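Local structure of nucleocapsid (Crimean-congo hemorrhagic fever virus, 4AKL) at residues A[15-20]-A[75-80]. The protein binds single-stranded and double-stranded RNA, probably packages the viral genome, and displays sequence-nonspecific endonuclease activity on double-stranded DNA. Residues are numbered along the deposited sequence; the frame is centred on the assembly and turned at random.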
loop_
_atom_site.group_PDB
_atom_site.type_symbol
_atom_site.label_atom_id
_atom_site.label_comp_id
_atom_site.label_asym_id
_atom_site.label_seq_id
_atom_site.Cartn_x
_atom_site.Cartn_y
_atom_site.Cartn_z
ATOM N N LYS A 15 15.616 -24.558 -3.238
ATOM C CA LYS A 15 16.478 -25.539 -2.561
ATOM C C LYS A 15 16.788 -25.104 -1.137
ATOM O O LYS A 15 16.755 -25.932 -0.218
ATOM C CB LYS A 15 17.763 -25.785 -3.351
ATOM C CG LYS A 15 17.546 -26.631 -4.580
ATOM C CD LYS A 15 18.884 -27.143 -5.120
ATOM C CE LYS A 15 18.696 -28.168 -6.218
ATOM N NZ LYS A 15 19.930 -28.941 -6.468
ATOM N N TRP A 16 17.067 -23.802 -0.950
ATOM C CA TRP A 16 17.311 -23.288 0.372
ATOM C C TRP A 16 16.083 -23.592 1.247
ATOM O O TRP A 16 16.212 -24.033 2.383
ATOM C CB TRP A 16 17.602 -21.780 0.314
ATOM C CG TRP A 16 17.966 -21.206 1.595
ATOM C CD1 TRP A 16 19.213 -20.959 2.041
ATOM C CD2 TRP A 16 17.066 -20.779 2.625
ATOM N NE1 TRP A 16 19.161 -20.401 3.307
ATOM C CE2 TRP A 16 17.850 -20.293 3.687
ATOM C CE3 TRP A 16 15.665 -20.770 2.758
ATOM C CZ2 TRP A 16 17.291 -19.801 4.854
ATOM C CZ3 TRP A 16 15.118 -20.303 3.905
ATOM C CH2 TRP A 16 15.923 -19.813 4.950
ATOM N N PHE A 17 14.900 -23.358 0.699
ATOM C CA PHE A 17 13.662 -23.589 1.432
ATOM C C PHE A 17 13.364 -25.075 1.762
ATOM O O PHE A 17 12.842 -25.358 2.843
ATOM C CB PHE A 17 12.483 -23.021 0.659
ATOM C CG PHE A 17 11.168 -23.265 1.310
ATOM C CD1 PHE A 17 10.837 -22.603 2.459
ATOM C CD2 PHE A 17 10.249 -24.174 0.764
ATOM C CE1 PHE A 17 9.613 -22.820 3.072
ATOM C CE2 PHE A 17 9.029 -24.405 1.360
ATOM C CZ PHE A 17 8.708 -23.716 2.524
ATOM N N GLU A 18 13.668 -26.002 0.849
ATOM C CA GLU A 18 13.309 -27.422 1.096
ATOM C C GLU A 18 14.059 -27.953 2.303
ATOM O O GLU A 18 13.452 -28.583 3.188
ATOM C CB GLU A 18 13.551 -28.309 -0.127
ATOM C CG GLU A 18 12.473 -28.210 -1.187
ATOM C CD GLU A 18 11.087 -28.660 -0.694
ATOM O OE1 GLU A 18 10.932 -29.826 -0.230
ATOM O OE2 GLU A 18 10.148 -27.848 -0.778
ATOM N N GLU A 19 15.370 -27.704 2.312
ATOM C CA GLU A 19 16.252 -27.940 3.461
ATOM C C GLU A 19 15.609 -27.425 4.745
ATOM O O GLU A 19 15.388 -28.162 5.706
ATOM C CB GLU A 19 17.586 -27.167 3.247
ATOM C CG GLU A 19 18.544 -27.141 4.464
ATOM C CD GLU A 19 18.939 -25.715 4.969
ATOM O OE1 GLU A 19 18.204 -24.671 4.711
ATOM O OE2 GLU A 19 20.015 -25.659 5.653
ATOM N N PHE A 20 15.306 -26.138 4.727
ATOM C CA PHE A 20 14.817 -25.435 5.887
ATOM C C PHE A 20 13.490 -26.003 6.380
ATOM O O PHE A 20 13.302 -26.154 7.580
ATOM C CB PHE A 20 14.654 -23.941 5.547
ATOM C CG PHE A 20 14.421 -23.084 6.734
ATOM C CD1 PHE A 20 13.162 -22.955 7.268
ATOM C CD2 PHE A 20 15.467 -22.416 7.345
ATOM C CE1 PHE A 20 12.941 -22.150 8.400
ATOM C CE2 PHE A 20 15.237 -21.601 8.488
ATOM C CZ PHE A 20 13.988 -21.473 8.999
ATOM N N ALA A 75 4.718 -16.414 10.447
ATOM C CA ALA A 75 5.438 -15.767 9.344
ATOM C C ALA A 75 5.527 -16.737 8.136
ATOM O O ALA A 75 5.762 -17.924 8.329
ATOM C CB ALA A 75 6.839 -15.315 9.760
ATOM N N PRO A 76 5.283 -16.227 6.910
ATOM C CA PRO A 76 5.421 -16.978 5.659
ATOM C C PRO A 76 6.870 -17.079 5.344
ATOM O O PRO A 76 7.450 -16.192 4.685
ATOM C CB PRO A 76 4.652 -16.138 4.648
ATOM C CG PRO A 76 4.736 -14.829 5.134
ATOM C CD PRO A 76 4.780 -14.882 6.645
ATOM N N ILE A 77 7.462 -18.162 5.821
ATOM C CA ILE A 77 8.927 -18.357 5.724
ATOM C C ILE A 77 9.530 -18.178 4.349
ATOM O O ILE A 77 10.571 -17.494 4.187
ATOM C CB ILE A 77 9.340 -19.707 6.240
ATOM C CG1 ILE A 77 9.055 -19.782 7.746
ATOM C CG2 ILE A 77 10.817 -19.913 6.005
ATOM C CD1 ILE A 77 9.839 -18.727 8.610
ATOM N N TYR A 78 8.880 -18.760 3.363
ATOM C CA TYR A 78 9.426 -18.777 1.992
ATOM C C TYR A 78 9.574 -17.367 1.480
ATOM O O TYR A 78 10.627 -16.985 0.994
ATOM C CB TYR A 78 8.511 -19.563 1.052
ATOM C CG TYR A 78 9.043 -19.695 -0.351
ATOM C CD1 TYR A 78 9.872 -20.725 -0.684
ATOM C CD2 TYR A 78 8.714 -18.757 -1.355
ATOM C CE1 TYR A 78 10.366 -20.867 -1.956
ATOM C CE2 TYR A 78 9.224 -18.886 -2.663
ATOM C CZ TYR A 78 10.042 -19.935 -2.949
ATOM O OH TYR A 78 10.549 -20.100 -4.213
ATOM N N GLU A 79 8.520 -16.587 1.620
ATOM C CA GLU A 79 8.514 -15.252 1.033
ATOM C C GLU A 79 9.352 -14.289 1.854
ATOM O O GLU A 79 10.045 -13.448 1.265
ATOM C CB GLU A 79 7.093 -14.746 0.844
ATOM C CG GLU A 79 6.342 -15.488 -0.227
ATOM C CD GLU A 79 5.785 -16.883 0.182
ATOM O OE1 GLU A 79 5.661 -17.164 1.396
ATOM O OE2 GLU A 79 5.461 -17.693 -0.753
ATOM N N CYS A 80 9.312 -14.425 3.199
ATOM C CA CYS A 80 10.161 -13.612 4.085
ATOM C C CYS A 80 11.630 -13.904 3.778
ATOM O O CYS A 80 12.449 -12.981 3.678
ATOM C CB CYS A 80 9.853 -13.902 5.566
ATOM S SG CYS A 80 8.220 -13.365 6.103
#
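Tyr78 drives the edge of its ring against one face of Phe17 in a T-shaped stack, the planes at 87° and the ring centroids 5.2 Å apart. The leading atom is CD1 of Tyr78, which comes down near the rim of that face, 3.5 Å from Phe17 CG. Tyr78 CB adds a CH-pi contact over the same face, 4.3 Å from the centroid of the Phe17 ring, so ring edge and methylene together form the bump on which the flat phenyl rests. Phe17 reaches across because its CG lies anti to the backbone N (chi1 178°). Ile77 supplies a second bump: its CG2 methyl enters the notch between the two phenyl rings, 3.9 Å from Phe20 CE1 and 4.3 Å from Phe17 CE1. A branched aliphatic suits this wedge, and two phenylalanines about one helical turn apart give the notch its sides, the edge of Phe17 and the obliquely turned ring of Phe20. Tyrosine can pack its ring here while its hydroxyl hydrogen-bonds Asn14, just before the 15-20 segment on the same helix. With no hydrogen bond between the two segments, the join is apolar: aromatic helix-helix packing that docks helix 10-24 onto the first turn of helix 77-83 in this mainly helical nairovirus nucleocapsid fold.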